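Local coordinates for protein putative cyclohexadienyl dehydrogenase and ADH prephenate dehydrogenase (Rhizobium meliloti, PDB 4WJI) that probably catalyses the NAD(P)-dependent oxidative decarboxylation of prephenate to 4-hydroxyphenylpyruvate, a step of tyrosine biosynthesis, and is seen here with NADP and tyrosine bound, at residues 55-58 and 59-62; 259-262 and 263-267; 148-151 and 152-155; 186-189 and 190-194; 15-18 and 19-23. All blocks are in the same frame, centred on the assembly; numbering follows the deposited sequence.

Overall arrangement
The five contacts are all local, and differ in how near they come to the NADP and tyrosine sites. Interaction 5 holds the cofactor directly through Ile15, at the start of the first helix of the nucleotide-binding fold. Interaction 1 starts another helix of that fold; its nearest atoms are about 12 Å from interaction 5. Interaction 3, a surface turn, lies about 14 Å from interaction 5 between nearest atoms and away from the ligands. Interaction 4, about 11 Å from interaction 5 between nearest atoms, brings Ser188 to the bound tyrosine. Interaction 2, with its centre 24 Å from that of interaction 4, shares with it the contact to the second subunit.

Interaction 1: residues 55-58 and 59-62; sequences TLSA and AEAV
Ser57 caps the helix that follows it; an ST turn leads into this N-cap, and the hydroxyl that makes the turn also bonds to Glu60. The capping bond runs from Glu60 N to Ser57 OG, 3.1 Å long and nearly straight at 172°. It is possible because OG stands anti to the Ser57 backbone N (chi1 171°), which swings the hydroxyl over the first turn. Water 1 lies 3.0 Å from Ser57 OG and also accepts a bond from Ala59 N, so a second amide of the helix start is satisfied by solvent. Within the turn, Ser57 N donates to Thr55 OG1 over 3.0 Å. That hydroxyl in turn donates to Glu60 OE1, the two oxygens 2.8 Å apart, and meets the carboxylate from above its plane, 43° out of it. A capping box would send Ser57 N to the glutamate; here the threonine hydroxyl stands between the two and relays the link. The other branch of the threonine is apolar, with Thr55 CG2 3.7 Å from Ala61 CB. With a valine here, Ser57 N and the Glu60 carboxylate would probably both lose their shared partner, leaving the glutamate side chain free to turn. Regular helical bonding then sets in, Ala61 N reaching Ser57 O at 2.9 Å. Around this start of helix 58-61, Thr55 pairs with Val34 of strand 29-35, Ala61 rests on Val33 and Thr35 of that strand, and Ala58 and Val62 pack on Ile84 of helix 77-84.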
# COMPACT_ATOMS: atom_id res chain seq x y z
N THR A 55 24.20 28.30 5.00
CA THR A 55 24.31 29.31 3.94
C THR A 55 23.30 29.11 2.88
O THR A 55 22.86 27.98 2.65
CB THR A 55 25.72 29.32 3.32
OG1 THR A 55 25.81 30.29 2.27
CG2 THR A 55 26.12 27.97 2.78
N LEU A 56 22.90 30.21 2.25
CA LEU A 56 22.05 30.16 1.08
C LEU A 56 22.80 29.84 -0.22
O LEU A 56 22.16 29.55 -1.25
CB LEU A 56 21.29 31.48 0.93
CG LEU A 56 20.32 31.88 2.05
CD1 LEU A 56 19.95 33.37 1.97
CD2 LEU A 56 19.06 31.01 1.97
N SER A 57 24.12 29.89 -0.18
CA SER A 57 24.92 29.68 -1.35
C SER A 57 25.51 28.29 -1.35
O SER A 57 26.40 27.99 -0.54
CB SER A 57 26.03 30.69 -1.37
OG SER A 57 26.94 30.40 -2.37
N ALA A 58 25.08 27.45 -2.30
CA ALA A 58 25.71 26.13 -2.46
C ALA A 58 27.22 26.25 -2.81
O ALA A 58 28.02 25.46 -2.35
CB ALA A 58 24.97 25.32 -3.51
N ALA A 59 27.58 27.26 -3.59
CA ALA A 59 28.98 27.48 -3.91
C ALA A 59 29.79 27.70 -2.63
O ALA A 59 30.85 27.08 -2.45
CB ALA A 59 29.13 28.65 -4.86
N GLU A 60 29.31 28.57 -1.74
CA GLU A 60 30.00 28.76 -0.46
C GLU A 60 30.00 27.50 0.40
O GLU A 60 30.99 27.18 1.06
CB GLU A 60 29.30 29.82 0.39
CG GLU A 60 29.45 31.26 0.02
CD GLU A 60 28.90 32.17 1.14
OE1 GLU A 60 28.25 31.69 2.15
OE2 GLU A 60 29.11 33.39 0.99
N ALA A 61 28.89 26.76 0.37
CA ALA A 61 28.74 25.59 1.24
C ALA A 61 29.79 24.52 1.02
O ALA A 61 30.16 23.78 1.96
CB ALA A 61 27.36 24.98 1.08
N VAL A 62 30.18 24.36 -0.24
CA VAL A 62 31.11 23.31 -0.58
C VAL A 62 32.57 23.67 -0.37
O VAL A 62 33.43 22.81 -0.51
CB VAL A 62 30.91 22.75 -2.00
CG1 VAL A 62 29.47 22.32 -2.18
CG2 VAL A 62 31.28 23.76 -3.08
O HOH W 1 25.86 29.45 -4.96

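Interaction 2: residues 259-262 and 263-267; sequences SLQR and AIRWG
Backbone bonds from residue i+4 to residue i run unbroken through the last turns of helix 243-265, from Ala263 N to Ser259 O down to Trp266 N to Arg262 O, the latter 2.9 Å long. Two side-chain pairs with the same four-residue spacing ride on this frame. In the first, Gln261 OE1 accepts from Arg265 NE at 2.8 Å, with the N-H pointing almost straight at it (168°). The oxygen lies in the guanidinium plane, but the bond is bent at the acceptor end, where the C=O...N angle is 107°. A weak second bond comes from Arg265 NH2, 3.4 Å from Gln261 OE1. Water 2 donates to Gln261 OE1 over 2.7 Å and accepts from Arg265 NH2, bridging the same two groups. A bend at chi2 (-90°) turns the glutamine amide forward along the helix, toward Arg265.

In the second pair, Arg262 and Trp266 run side by side. The aliphatic part of the arginine covers one face of the indole: Arg262 CG sits 3.7 Å from the centroid of the six-membered ring of Trp266, almost on its normal, a CH-pi contact. Arg262 CD continues across that face, 3.5 Å from Trp266 CH2. Leu260, Ala263 and Ile264 pack on Leu272 of helix 269-278, while Gln261, Ile264 and Arg265 meet Leu247 of the second subunit. The helix closes in a Schellman motif, with Gly267 as its C-prime residue at positive phi and Gly267 N bonded to Ile264 O at 3.2 Å.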
# COMPACT_ATOMS: atom_id res chain seq x y z
N SER A 259 -5.12 -8.81 -20.08
CA SER A 259 -5.34 -10.25 -19.91
C SER A 259 -6.16 -10.56 -18.64
O SER A 259 -7.07 -11.39 -18.65
CB SER A 259 -4.01 -10.98 -19.86
OG SER A 259 -3.32 -10.82 -21.09
N LEU A 260 -5.86 -9.87 -17.55
CA LEU A 260 -6.66 -10.03 -16.33
C LEU A 260 -8.11 -9.54 -16.54
O LEU A 260 -9.05 -10.20 -16.11
CB LEU A 260 -5.98 -9.27 -15.18
CG LEU A 260 -6.43 -9.48 -13.75
CD1 LEU A 260 -6.57 -10.94 -13.42
CD2 LEU A 260 -5.40 -8.82 -12.84
N GLN A 261 -8.29 -8.41 -17.22
CA GLN A 261 -9.59 -7.90 -17.54
C GLN A 261 -10.38 -8.94 -18.36
O GLN A 261 -11.60 -9.13 -18.12
CB GLN A 261 -9.45 -6.59 -18.30
CG GLN A 261 -10.72 -5.81 -18.52
CD GLN A 261 -11.40 -6.18 -19.82
OE1 GLN A 261 -10.95 -7.09 -20.54
NE2 GLN A 261 -12.49 -5.49 -20.12
N ARG A 262 -9.72 -9.61 -19.30
CA ARG A 262 -10.38 -10.62 -20.12
C ARG A 262 -10.79 -11.83 -19.26
O ARG A 262 -11.91 -12.35 -19.42
CB ARG A 262 -9.46 -11.05 -21.25
CG ARG A 262 -10.15 -11.93 -22.26
CD ARG A 262 -9.31 -12.18 -23.52
NE ARG A 262 -8.13 -12.98 -23.16
CZ ARG A 262 -6.87 -12.55 -23.14
NH1 ARG A 262 -6.56 -11.30 -23.51
NH2 ARG A 262 -5.90 -13.38 -22.77
N ALA A 263 -9.92 -12.28 -18.35
CA ALA A 263 -10.29 -13.36 -17.40
C ALA A 263 -11.52 -12.99 -16.55
O ALA A 263 -12.41 -13.82 -16.32
CB ALA A 263 -9.12 -13.71 -16.50
N ILE A 264 -11.61 -11.73 -16.12
CA ILE A 264 -12.80 -11.30 -15.38
C ILE A 264 -14.05 -11.26 -16.30
O ILE A 264 -15.13 -11.76 -15.94
CB ILE A 264 -12.56 -9.93 -14.70
CG1 ILE A 264 -11.44 -10.03 -13.65
CG2 ILE A 264 -13.81 -9.44 -14.01
CD1 ILE A 264 -11.02 -8.70 -13.05
N ARG A 265 -13.90 -10.69 -17.49
CA ARG A 265 -14.97 -10.67 -18.47
C ARG A 265 -15.53 -12.05 -18.79
O ARG A 265 -16.76 -12.19 -18.98
CB ARG A 265 -14.48 -10.05 -19.82
CG ARG A 265 -14.70 -8.56 -19.99
CD ARG A 265 -14.53 -8.06 -21.46
NE ARG A 265 -13.14 -8.16 -21.95
CZ ARG A 265 -12.73 -8.86 -23.02
NH1 ARG A 265 -13.59 -9.55 -23.76
NH2 ARG A 265 -11.45 -8.89 -23.35
N TRP A 266 -14.65 -13.07 -18.86
CA TRP A 266 -15.06 -14.41 -19.27
C TRP A 266 -15.28 -15.35 -18.11
O TRP A 266 -15.52 -16.55 -18.30
CB TRP A 266 -13.98 -14.98 -20.20
CG TRP A 266 -13.93 -14.30 -21.56
CD1 TRP A 266 -14.83 -13.42 -22.06
CD2 TRP A 266 -12.99 -14.55 -22.60
NE1 TRP A 266 -14.48 -13.07 -23.35
CE2 TRP A 266 -13.35 -13.75 -23.70
CE3 TRP A 266 -11.85 -15.35 -22.69
CZ2 TRP A 266 -12.62 -13.73 -24.90
CZ3 TRP A 266 -11.12 -15.33 -23.88
CH2 TRP A 266 -11.52 -14.54 -24.97
N GLY A 267 -15.19 -14.81 -16.89
CA GLY A 267 -15.41 -15.64 -15.72
C GLY A 267 -14.44 -16.80 -15.58
O GLY A 267 -14.82 -17.89 -15.12
O HOH W 2 -8.92 -7.34 -22.24

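Interaction 3: residues 148-151 and 152-155; sequences TPPA and GTDE
Pro150 and Thr153 close a type II beta turn on the protein surface, in the loop that carries the chain from strand 144-147 to helix 155-167. The turn is closed by its backbone bond, Thr153 N to Pro150 O at 3.1 Å. Ala151 and Gly152 occupy its two corners. Gly152 has phi 86° and psi 3°, the values expected for the third residue of this turn type, and a beta carbon there would clash with Ala151 O. Besides the amide, the Thr153 hydroxyl donates to Pro150 O, so one carbonyl oxygen is gripped twice by the same residue. Both donors approach from one face of the carbonyl group. The hydroxyl comes in place because OG1 lies beside the threonine's own backbone N, anti to its carbonyl carbon (chi1 -53°), on the inner side of the turn. The hydroxyl oxygen also lies against both prolines, with Thr153 OG1 3.5 Å from Pro150 CD and 3.8 Å from Pro149 CB. An alanine in place of Thr153 is likely to leave Pro150 O with the amide as its sole donor in the turn and to open a gap beside the proline rings. Val158 of helix 155-167 receives both Pro149 and Thr153, while Pro150 touches Pro120 and Thr153 touches Val119 of strand 117-123. Next in the chain, Asp154 is the N-cap of the helix, its OD1 accepting from Ala157 N. The shortest link across the turn is the hydroxyl bond, with Thr153 OG1 2.6 Å from Pro150 O.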
# COMPACT_ATOMS: atom_id res chain seq x y z
N THR A 148 26.20 3.84 -7.87
CA THR A 148 26.34 3.58 -9.32
C THR A 148 27.60 4.34 -9.87
O THR A 148 27.48 5.25 -10.69
CB THR A 148 25.05 3.92 -10.13
OG1 THR A 148 24.82 5.33 -10.11
CG2 THR A 148 23.86 3.25 -9.57
N PRO A 149 28.82 4.00 -9.36
CA PRO A 149 30.01 4.73 -9.83
C PRO A 149 30.30 4.49 -11.30
O PRO A 149 30.31 3.35 -11.73
CB PRO A 149 31.15 4.13 -9.00
CG PRO A 149 30.61 2.97 -8.31
CD PRO A 149 29.14 2.90 -8.45
N PRO A 150 30.53 5.55 -12.06
CA PRO A 150 30.96 5.35 -13.45
C PRO A 150 32.31 4.61 -13.51
O PRO A 150 33.08 4.59 -12.58
CB PRO A 150 31.04 6.78 -13.99
CG PRO A 150 30.08 7.57 -13.16
CD PRO A 150 30.15 6.96 -11.79
N ALA A 151 32.56 3.97 -14.63
CA ALA A 151 33.81 3.26 -14.87
C ALA A 151 34.98 4.20 -14.62
O ALA A 151 34.96 5.32 -15.05
CB ALA A 151 33.83 2.79 -16.32
N GLY A 152 36.00 3.73 -13.92
CA GLY A 152 37.19 4.50 -13.64
C GLY A 152 37.09 5.40 -12.41
O GLY A 152 38.02 6.10 -12.10
N THR A 153 35.97 5.35 -11.69
CA THR A 153 35.86 6.11 -10.44
C THR A 153 36.87 5.56 -9.41
O THR A 153 37.08 4.36 -9.31
CB THR A 153 34.44 6.04 -9.87
OG1 THR A 153 33.49 6.45 -10.87
CG2 THR A 153 34.31 6.95 -8.67
N ASP A 154 37.50 6.47 -8.68
CA ASP A 154 38.44 6.20 -7.59
C ASP A 154 37.87 5.19 -6.60
O ASP A 154 36.83 5.44 -5.99
CB ASP A 154 38.80 7.54 -6.88
CG ASP A 154 39.86 7.39 -5.79
OD1 ASP A 154 39.63 6.66 -4.83
OD2 ASP A 154 40.95 8.01 -5.87
N GLU A 155 38.54 4.06 -6.39
CA GLU A 155 37.96 2.98 -5.59
C GLU A 155 37.99 3.32 -4.13
O GLU A 155 37.15 2.81 -3.35
CB GLU A 155 38.59 1.59 -5.91
CG GLU A 155 38.20 1.03 -7.29
CD GLU A 155 36.73 0.64 -7.49
OE1 GLU A 155 36.04 0.23 -6.52
OE2 GLU A 155 36.24 0.72 -8.65

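Interaction 4: residues 186-189 and 190-194; sequences IVSH and LPHII
His189, Leu190 and Ser188 carry this contact, at a kink within helix 177-203 where Pro191 has no N-H to give to the turn before it. The helix widens to a pi-type turn over 186-189, and the proline ring fills the break: Pro191 CD lies 3.1 Å from Ile186 O and 3.4 Å from Ser188 O.

Ser188 contributes chiefly through its carbonyl. Ser188 O accepts from His192 N at 3.1 Å and from His192 ND1 at 2.9 Å, the two donors coming from opposite faces of the carbonyl plane. The ring bond is fairly straight (161°) and the oxygen lies in the plane of the imidazole, which fixes the ring's rotation; Trp235 stacks on that ring. Ser188 OG goes to Ser219 O of the second subunit.

His189 joins the turns by its backbone, with His189 O accepting from Ile193 N at 3.0 Å, while its ring bonds through ND1 to Asn242 ND2, with a weak bond from NE2 to Ser99 O. Leu190 works on the apolar side, where Leu190 CD2 meets Ile186 CD1 at 3.9 Å, beside Leu250 and Phe253.

Since bound tyrosine touches Ser188 and His192, the doubly used acceptor is consistent with a second-shell role for the Ser188 carbonyl, which probably keeps the His192 ring in place beside the ligand.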
# COMPACT_ATOMS: atom_id res chain seq x y z
N ILE A 186 10.50 -0.73 -12.01
CA ILE A 186 9.49 -1.71 -11.57
C ILE A 186 9.25 -1.68 -10.07
O ILE A 186 8.10 -1.83 -9.68
CB ILE A 186 9.76 -3.14 -12.12
CG1 ILE A 186 8.63 -4.10 -11.74
CG2 ILE A 186 11.10 -3.68 -11.68
CD1 ILE A 186 7.26 -3.69 -12.29
N VAL A 187 10.31 -1.57 -9.24
CA VAL A 187 10.10 -1.68 -7.77
C VAL A 187 9.63 -0.38 -7.15
O VAL A 187 9.14 -0.39 -6.00
CB VAL A 187 11.33 -2.17 -6.93
CG1 VAL A 187 11.72 -3.59 -7.27
CG2 VAL A 187 12.51 -1.21 -7.02
N SER A 188 9.75 0.76 -7.85
CA SER A 188 9.38 2.03 -7.24
C SER A 188 8.54 2.93 -8.14
O SER A 188 7.50 3.42 -7.74
CB SER A 188 10.68 2.79 -6.85
OG SER A 188 10.37 4.04 -6.25
N HIS A 189 9.02 3.19 -9.37
CA HIS A 189 8.38 4.19 -10.17
C HIS A 189 7.00 3.79 -10.68
O HIS A 189 6.05 4.55 -10.51
CB HIS A 189 9.30 4.68 -11.30
CG HIS A 189 10.65 5.11 -10.79
ND1 HIS A 189 11.74 5.21 -11.62
CD2 HIS A 189 11.09 5.36 -9.54
CE1 HIS A 189 12.79 5.58 -10.91
NE2 HIS A 189 12.42 5.66 -9.63
N LEU A 190 6.91 2.60 -11.25
CA LEU A 190 5.60 2.08 -11.66
C LEU A 190 4.64 2.00 -10.49
O LEU A 190 3.50 2.48 -10.60
CB LEU A 190 5.73 0.75 -12.42
CG LEU A 190 4.40 0.19 -12.96
CD1 LEU A 190 3.85 1.11 -14.02
CD2 LEU A 190 4.55 -1.21 -13.52
N PRO A 191 5.07 1.45 -9.33
CA PRO A 191 4.12 1.45 -8.18
C PRO A 191 3.56 2.84 -7.87
O PRO A 191 2.34 2.99 -7.65
CB PRO A 191 4.98 0.88 -7.03
CG PRO A 191 5.88 -0.09 -7.74
CD PRO A 191 6.22 0.59 -9.07
N HIS A 192 4.41 3.88 -7.85
CA HIS A 192 3.90 5.22 -7.57
C HIS A 192 2.93 5.73 -8.65
O HIS A 192 1.92 6.33 -8.35
CB HIS A 192 5.03 6.22 -7.30
CG HIS A 192 5.65 6.09 -5.94
ND1 HIS A 192 6.55 5.10 -5.60
CD2 HIS A 192 5.51 6.86 -4.83
CE1 HIS A 192 6.95 5.28 -4.36
NE2 HIS A 192 6.30 6.33 -3.86
N ILE A 193 3.31 5.55 -9.92
CA ILE A 193 2.48 5.98 -11.04
C ILE A 193 1.08 5.34 -11.00
O ILE A 193 0.09 6.04 -11.17
CB ILE A 193 3.17 5.66 -12.37
CG1 ILE A 193 4.37 6.61 -12.54
CG2 ILE A 193 2.21 5.73 -13.56
CD1 ILE A 193 5.39 6.14 -13.58
N ILE A 194 1.06 4.03 -10.70
CA ILE A 194 -0.19 3.31 -10.62
C ILE A 194 -1.03 3.80 -9.43
O ILE A 194 -2.25 3.90 -9.54
CB ILE A 194 0.08 1.78 -10.57
CG1 ILE A 194 0.73 1.26 -11.87
CG2 ILE A 194 -1.17 1.01 -10.37
CD1 ILE A 194 0.05 1.60 -13.15

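Interaction 5: residues 15-18 and 19-23; sequences IGSS and IARDI. With NAP (NADP nicotinamide-adenine-dinucleotide phosphate), chain B.
Ile15 and Ile19 make the apolar part of this contact, one turn apart on helix 14-26, with Ile15 CG2 3.9 Å from Ile19 CD1. The backbone bonds are those of a regular helix, such as Ile19 N to Ile15 O at 2.9 Å.

Cofactor bonding comes from the helix start. Ile15 N donates to O2N of the NADP pyrophosphate over 2.9 Å, nearly straight at 169°; the amide end of the helix probably steadies the phosphate charge. Ile15 CD1 reaches the nicotinamide, 3.6 Å from C4N of NADP.

The polar side chains bond mostly to backbone carbonyls. Arg21, extended from CG to NE, returns along the helix so that NH1 makes a weak bond of 3.2 Å to Ser17 O, while NH2 bonds to Pro132 O. Ser17 OG itself bonds to Gly13 O, Ser18 OG to Leu14 O.

This is the glycine-rich beta-alpha-beta unit of a Rossmann fold, Gly16 being consistent with the last glycine of GxGxxG. The helix packs on strand 4-10 through Ile19 and Ala20 on Leu9, and on Phe164 of helix 155-167, with Ile23 reaching Ile32 of strand 29-35.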
# COMPACT_ATOMS: atom_id res chain seq x y z
N ILE A 15 15.21 13.50 2.94
CA ILE A 15 16.46 12.70 2.86
C ILE A 15 17.65 13.45 3.43
O ILE A 15 18.38 12.92 4.25
CB ILE A 15 16.70 12.18 1.42
CG1 ILE A 15 15.49 11.32 0.97
CG2 ILE A 15 18.03 11.46 1.34
CD1 ILE A 15 15.26 10.10 1.81
N GLY A 16 17.85 14.67 2.95
CA GLY A 16 18.98 15.44 3.48
C GLY A 16 18.94 15.65 4.99
O GLY A 16 19.98 15.54 5.69
N SER A 17 17.75 15.90 5.52
CA SER A 17 17.64 16.10 6.97
C SER A 17 17.76 14.81 7.79
O SER A 17 18.13 14.85 8.97
CB SER A 17 16.36 16.85 7.36
OG SER A 17 15.23 16.03 7.31
N SER A 18 17.36 13.69 7.19
CA SER A 18 17.54 12.40 7.83
C SER A 18 19.04 12.06 7.89
O SER A 18 19.56 11.57 8.92
CB SER A 18 16.71 11.31 7.13
OG SER A 18 15.33 11.58 7.32
N ILE A 19 19.74 12.35 6.80
CA ILE A 19 21.21 12.18 6.77
C ILE A 19 21.85 13.09 7.82
O ILE A 19 22.69 12.66 8.60
CB ILE A 19 21.76 12.43 5.37
CG1 ILE A 19 21.24 11.35 4.40
CG2 ILE A 19 23.25 12.52 5.39
CD1 ILE A 19 21.58 11.61 2.96
N ALA A 20 21.41 14.34 7.88
CA ALA A 20 21.96 15.25 8.88
C ALA A 20 21.80 14.72 10.32
O ALA A 20 22.74 14.76 11.10
CB ALA A 20 21.34 16.63 8.76
N ARG A 21 20.62 14.19 10.63
CA ARG A 21 20.36 13.70 11.97
C ARG A 21 21.22 12.47 12.27
O ARG A 21 21.73 12.35 13.39
CB ARG A 21 18.87 13.40 12.15
CG ARG A 21 18.00 14.65 12.28
CD ARG A 21 16.54 14.28 12.36
NE ARG A 21 15.60 15.40 12.53
CZ ARG A 21 15.00 16.06 11.54
NH1 ARG A 21 15.35 15.85 10.28
NH2 ARG A 21 14.06 16.96 11.79
N ASP A 22 21.40 11.59 11.30
CA ASP A 22 22.25 10.42 11.49
C ASP A 22 23.74 10.80 11.68
O ASP A 22 24.44 10.18 12.51
CB ASP A 22 22.15 9.45 10.33
CG ASP A 22 20.89 8.68 10.32
OD1 ASP A 22 20.26 8.50 11.41
OD2 ASP A 22 20.54 8.20 9.20
N ILE A 23 24.22 11.76 10.89
CA ILE A 23 25.57 12.24 11.05
C ILE A 23 25.78 12.76 12.46
O ILE A 23 26.80 12.44 13.08
CB ILE A 23 25.92 13.35 10.00
CG1 ILE A 23 25.98 12.79 8.58
CG2 ILE A 23 27.22 14.04 10.37
CD1 ILE A 23 25.93 13.90 7.53
PA NAP B . 12.08 17.19 -0.12
O1A NAP B . 11.80 16.75 1.26
O2A NAP B . 11.03 17.85 -0.96
O5B NAP B . 13.33 18.20 -0.07
C5B NAP B . 13.69 18.94 -1.23
C4B NAP B . 14.98 19.74 -1.02
O4B NAP B . 15.43 20.19 -2.29
C3B NAP B . 14.77 21.00 -0.20
O3B NAP B . 15.97 21.39 0.44
C2B NAP B . 14.47 22.03 -1.25
O2B NAP B . 14.84 23.32 -0.84
C1B NAP B . 15.38 21.61 -2.37
N9A NAP B . 15.01 22.02 -3.75
C8A NAP B . 13.85 21.86 -4.36
N7A NAP B . 13.84 22.27 -5.61
C5A NAP B . 15.10 22.75 -5.81
C6A NAP B . 15.73 23.34 -6.92
N6A NAP B . 15.07 23.53 -8.08
N1A NAP B . 16.99 23.68 -6.79
C2A NAP B . 17.62 23.48 -5.64
N3A NAP B . 17.11 22.94 -4.55
C4A NAP B . 15.84 22.60 -4.66
O3 NAP B . 12.71 15.99 -0.98
PN NAP B . 13.40 14.61 -0.59
O1N NAP B . 12.31 13.69 -0.36
O2N NAP B . 14.42 14.80 0.44
O5D NAP B . 14.07 14.18 -1.99
C5D NAP B . 15.35 14.61 -2.39
C4D NAP B . 15.93 13.60 -3.37
O4D NAP B . 15.91 12.33 -2.76
C3D NAP B . 15.13 13.46 -4.63
O3D NAP B . 16.01 13.33 -5.74
C2D NAP B . 14.33 12.19 -4.44
O2D NAP B . 14.07 11.59 -5.68
C1D NAP B . 15.34 11.38 -3.62
N1N NAP B . 14.76 10.37 -2.72
C2N NAP B . 13.59 10.58 -2.11
C3N NAP B . 13.05 9.64 -1.27
C7N NAP B . 11.71 9.81 -0.58
O7N NAP B . 11.16 8.83 -0.14
N7N NAP B . 11.22 11.02 -0.48
C4N NAP B . 13.75 8.49 -1.06
C5N NAP B . 14.96 8.31 -1.68
C6N NAP B . 15.45 9.25 -2.54
P2B NAP B . 13.75 24.42 -0.41
O1X NAP B . 12.79 23.74 0.51
O2X NAP B . 14.57 25.48 0.26
O3X NAP B . 13.03 24.93 -1.65